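Local coordinates for angiopoietin-related protein 6 (Homo sapiens, PDB 6Y43), which is a secreted angiopoietin-like factor whose fibrinogen-like globe domain binds calcium and probably mediates recognition of partner molecules, at residues D156-S159 with G160-L164. Residues are numbered along the deposited sequence; the frame is centred on the assembly and turned at random.
With CA (calcium ion), chain B.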
ATOM      1  N   ASP A 156      -9.896  14.940  -6.109  1.00 10.57           N
ATOM      2  CA  ASP A 156      -9.263  15.401  -4.891  1.00  9.81           C
ATOM      3  C   ASP A 156      -9.913  16.706  -4.426  1.00 10.61           C
ATOM      4  O   ASP A 156     -10.905  17.203  -4.980  1.00 11.63           O
ATOM      5  CB  ASP A 156      -7.755  15.532  -5.106  1.00 10.39           C
ATOM      6  CG  ASP A 156      -7.381  16.583  -6.142  1.00 10.46           C
ATOM      7  OD1 ASP A 156      -7.982  17.689  -6.156  1.00 10.87           O
ATOM      8  OD2 ASP A 156      -6.432  16.332  -6.916  1.00 10.74           O
ATOM      9  N   SER A 157      -9.349  17.258  -3.362  1.00 11.13           N
ATOM     10  CA  SER A 157      -9.864  18.479  -2.753  1.00 10.42           C
ATOM     11  C   SER A 157      -8.978  19.681  -3.045  1.00 11.21           C
ATOM     12  O   SER A 157      -9.034  20.681  -2.332  1.00 11.59           O
ATOM     13  CB  SER A 157     -10.018  18.269  -1.249  1.00 12.36           C
ATOM     14  OG  SER A 157     -11.018  17.288  -0.995  1.00 15.71           O
ATOM     15  N   TYR A 158      -8.186  19.596  -4.110  1.00 11.07           N
ATOM     16  CA  TYR A 158      -7.246  20.614  -4.535  1.00 13.10           C
ATOM     17  C   TYR A 158      -7.771  21.356  -5.760  1.00 15.19           C
ATOM     18  O   TYR A 158      -8.494  20.813  -6.581  1.00 13.10           O
ATOM     19  CB  TYR A 158      -5.897  19.978  -4.856  1.00 12.69           C
ATOM     20  CG  TYR A 158      -4.799  20.941  -5.226  1.00 14.78           C
ATOM     21  CD1 TYR A 158      -4.532  22.063  -4.455  1.00 20.04           C
ATOM     22  CD2 TYR A 158      -4.019  20.707  -6.349  1.00 13.73           C
ATOM     23  CE1 TYR A 158      -3.508  22.939  -4.797  1.00 20.61           C
ATOM     24  CE2 TYR A 158      -2.987  21.550  -6.689  1.00 17.50           C
ATOM     25  CZ  TYR A 158      -2.748  22.684  -5.919  1.00 22.35           C
ATOM     26  OH  TYR A 158      -1.726  23.526  -6.284  1.00 32.53           O
ATOM     27  N   SER A 159      -7.414  22.634  -5.850  1.00 14.80           N
ATOM     28  CA  SER A 159      -7.826  23.470  -6.975  1.00 15.65           C
ATOM     29  C   SER A 159      -7.332  22.913  -8.285  1.00 17.41           C
ATOM     30  O   SER A 159      -7.970  23.080  -9.314  1.00 14.33           O
ATOM     31  CB  SER A 159      -7.294  24.912  -6.837  1.00 18.59           C
ATOM     32  OG  SER A 159      -7.253  25.397  -5.527  1.00 32.80           O
ATOM     33  N   GLY A 160      -6.179  22.298  -8.266  1.00 15.48           N
ATOM     34  CA  GLY A 160      -5.617  21.656  -9.431  1.00 17.07           C
ATOM     35  C   GLY A 160      -5.661  20.182  -9.329  1.00 13.51           C
ATOM     36  O   GLY A 160      -6.471  19.639  -8.584  1.00 12.45           O
ATOM     37  N   ASN A 161      -4.835  19.522 -10.054  1.00 13.30           N
ATOM     38  CA  ASN A 161      -4.865  18.064 -10.228  1.00 12.95           C
ATOM     39  C   ASN A 161      -3.680  17.456  -9.475  1.00 12.17           C
ATOM     40  O   ASN A 161      -2.557  17.404  -9.988  1.00 10.17           O
ATOM     41  CB  ASN A 161      -4.823  17.716 -11.718  1.00 13.96           C
ATOM     42  CG  ASN A 161      -5.032  16.228 -11.974  1.00 13.57           C
ATOM     43  OD1 ASN A 161      -4.713  15.366 -11.140  1.00 14.00           O
ATOM     44  ND2 ASN A 161      -5.515  15.914 -13.154  1.00 14.13           N
ATOM     45  N   CYS A 162      -3.936  16.962  -8.260  1.00 10.06           N
ATOM     46  CA  CYS A 162      -2.834  16.471  -7.438  1.00  9.04           C
ATOM     47  C   CYS A 162      -2.033  15.378  -8.140  1.00  8.92           C
ATOM     48  O   CYS A 162      -0.796  15.381  -8.103  1.00 10.05           O
ATOM     49  CB  CYS A 162      -3.353  15.938  -6.107  1.00  8.94           C
ATOM     50  SG  CYS A 162      -4.001  17.186  -5.027  1.00 10.68           S
ATOM     51  N   ALA A 163      -2.723  14.434  -8.787  1.00  9.05           N
ATOM     52  CA  ALA A 163      -2.041  13.317  -9.439  1.00  9.25           C
ATOM     53  C   ALA A 163      -1.121  13.788 -10.559  1.00  8.95           C
ATOM     54  O   ALA A 163      -0.084  13.166 -10.828  1.00 10.89           O
ATOM     55  CB  ALA A 163      -3.086  12.352  -9.997  1.00 10.53           C
ATOM     56  N   LEU A 164      -1.519  14.848 -11.268  1.00 10.52           N
ATOM     57  CA  LEU A 164      -0.695  15.399 -12.339  1.00 11.41           C
ATOM     58  C   LEU A 164       0.651  15.858 -11.807  1.00 13.50           C
ATOM     59  O   LEU A 164       1.681  15.711 -12.479  1.00 14.57           O
ATOM     60  CB  LEU A 164      -1.423  16.576 -12.994  1.00 13.12           C
ATOM     61  CG  LEU A 164      -0.741  17.324 -14.142  1.00 18.28           C
ATOM     62  CD1 LEU A 164      -0.584  16.424 -15.341  1.00 19.42           C
ATOM     63  CD2 LEU A 164      -1.557  18.562 -14.499  1.00 22.29           C
TER
HETATM   64 CA    CA B 501      -8.551  18.824  -8.070  0.99 12.60          CA
HETATM   65  O   HOH W   1      -5.596  14.036  -8.336  1.00 14.88           O
HETATM   66  O   HOH W   2     -10.770  18.719  -7.150  1.00 16.24           O
HETATM   67  O   HOH W   3      -9.509  20.491  -9.567  1.00 19.26           O
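Asp156 and Cys162 meet through one carboxylate whose two oxygens share the work, OD1 on the metal side and OD2 on the helix side. OD1 of Asp156 binds the calcium ion at 2.3 Å and also accepts the backbone N of Tyr158, which arrives 44° out of the carboxylate plane and closes an Asx turn. OD2 takes N of Cys162 at 2.9 Å, nearly along its C-O axis with an N-H...O angle of 160°, and a water donates to OD2 and accepts from N of Ala163, bridging the two; the carboxylate thus ties the metal to the first turn of helix 162-166. O of Tyr158 and O of Gly160, 3.1 Å apart, are drawn together as calcium ligands. Packing is close around the sulfur: SG of Cys162 lies 3.2 Å from OD2 of Asp156, 3.4 Å from CB of Tyr158 and oblique to the tyrosine ring, 4.7 Å from its centroid. With CG anti to the backbone N (chi1 -176°), this ring swings back so that N of Gly160 sits over one face near the rim, 3.3 Å from CD2. An alanine in place of Tyr158 would keep CB beside the sulfur but would probably leave Gly160 N without its aromatic cover. On the looser, solvent side, two waters complete the coordination with Asp154, one of them donating a weak bond to O of exposed Ser159. This is the calcium-binding loop of a fibrinogen-like globe domain, joined to the neighbouring loop by the Cys162-Cys175 disulfide.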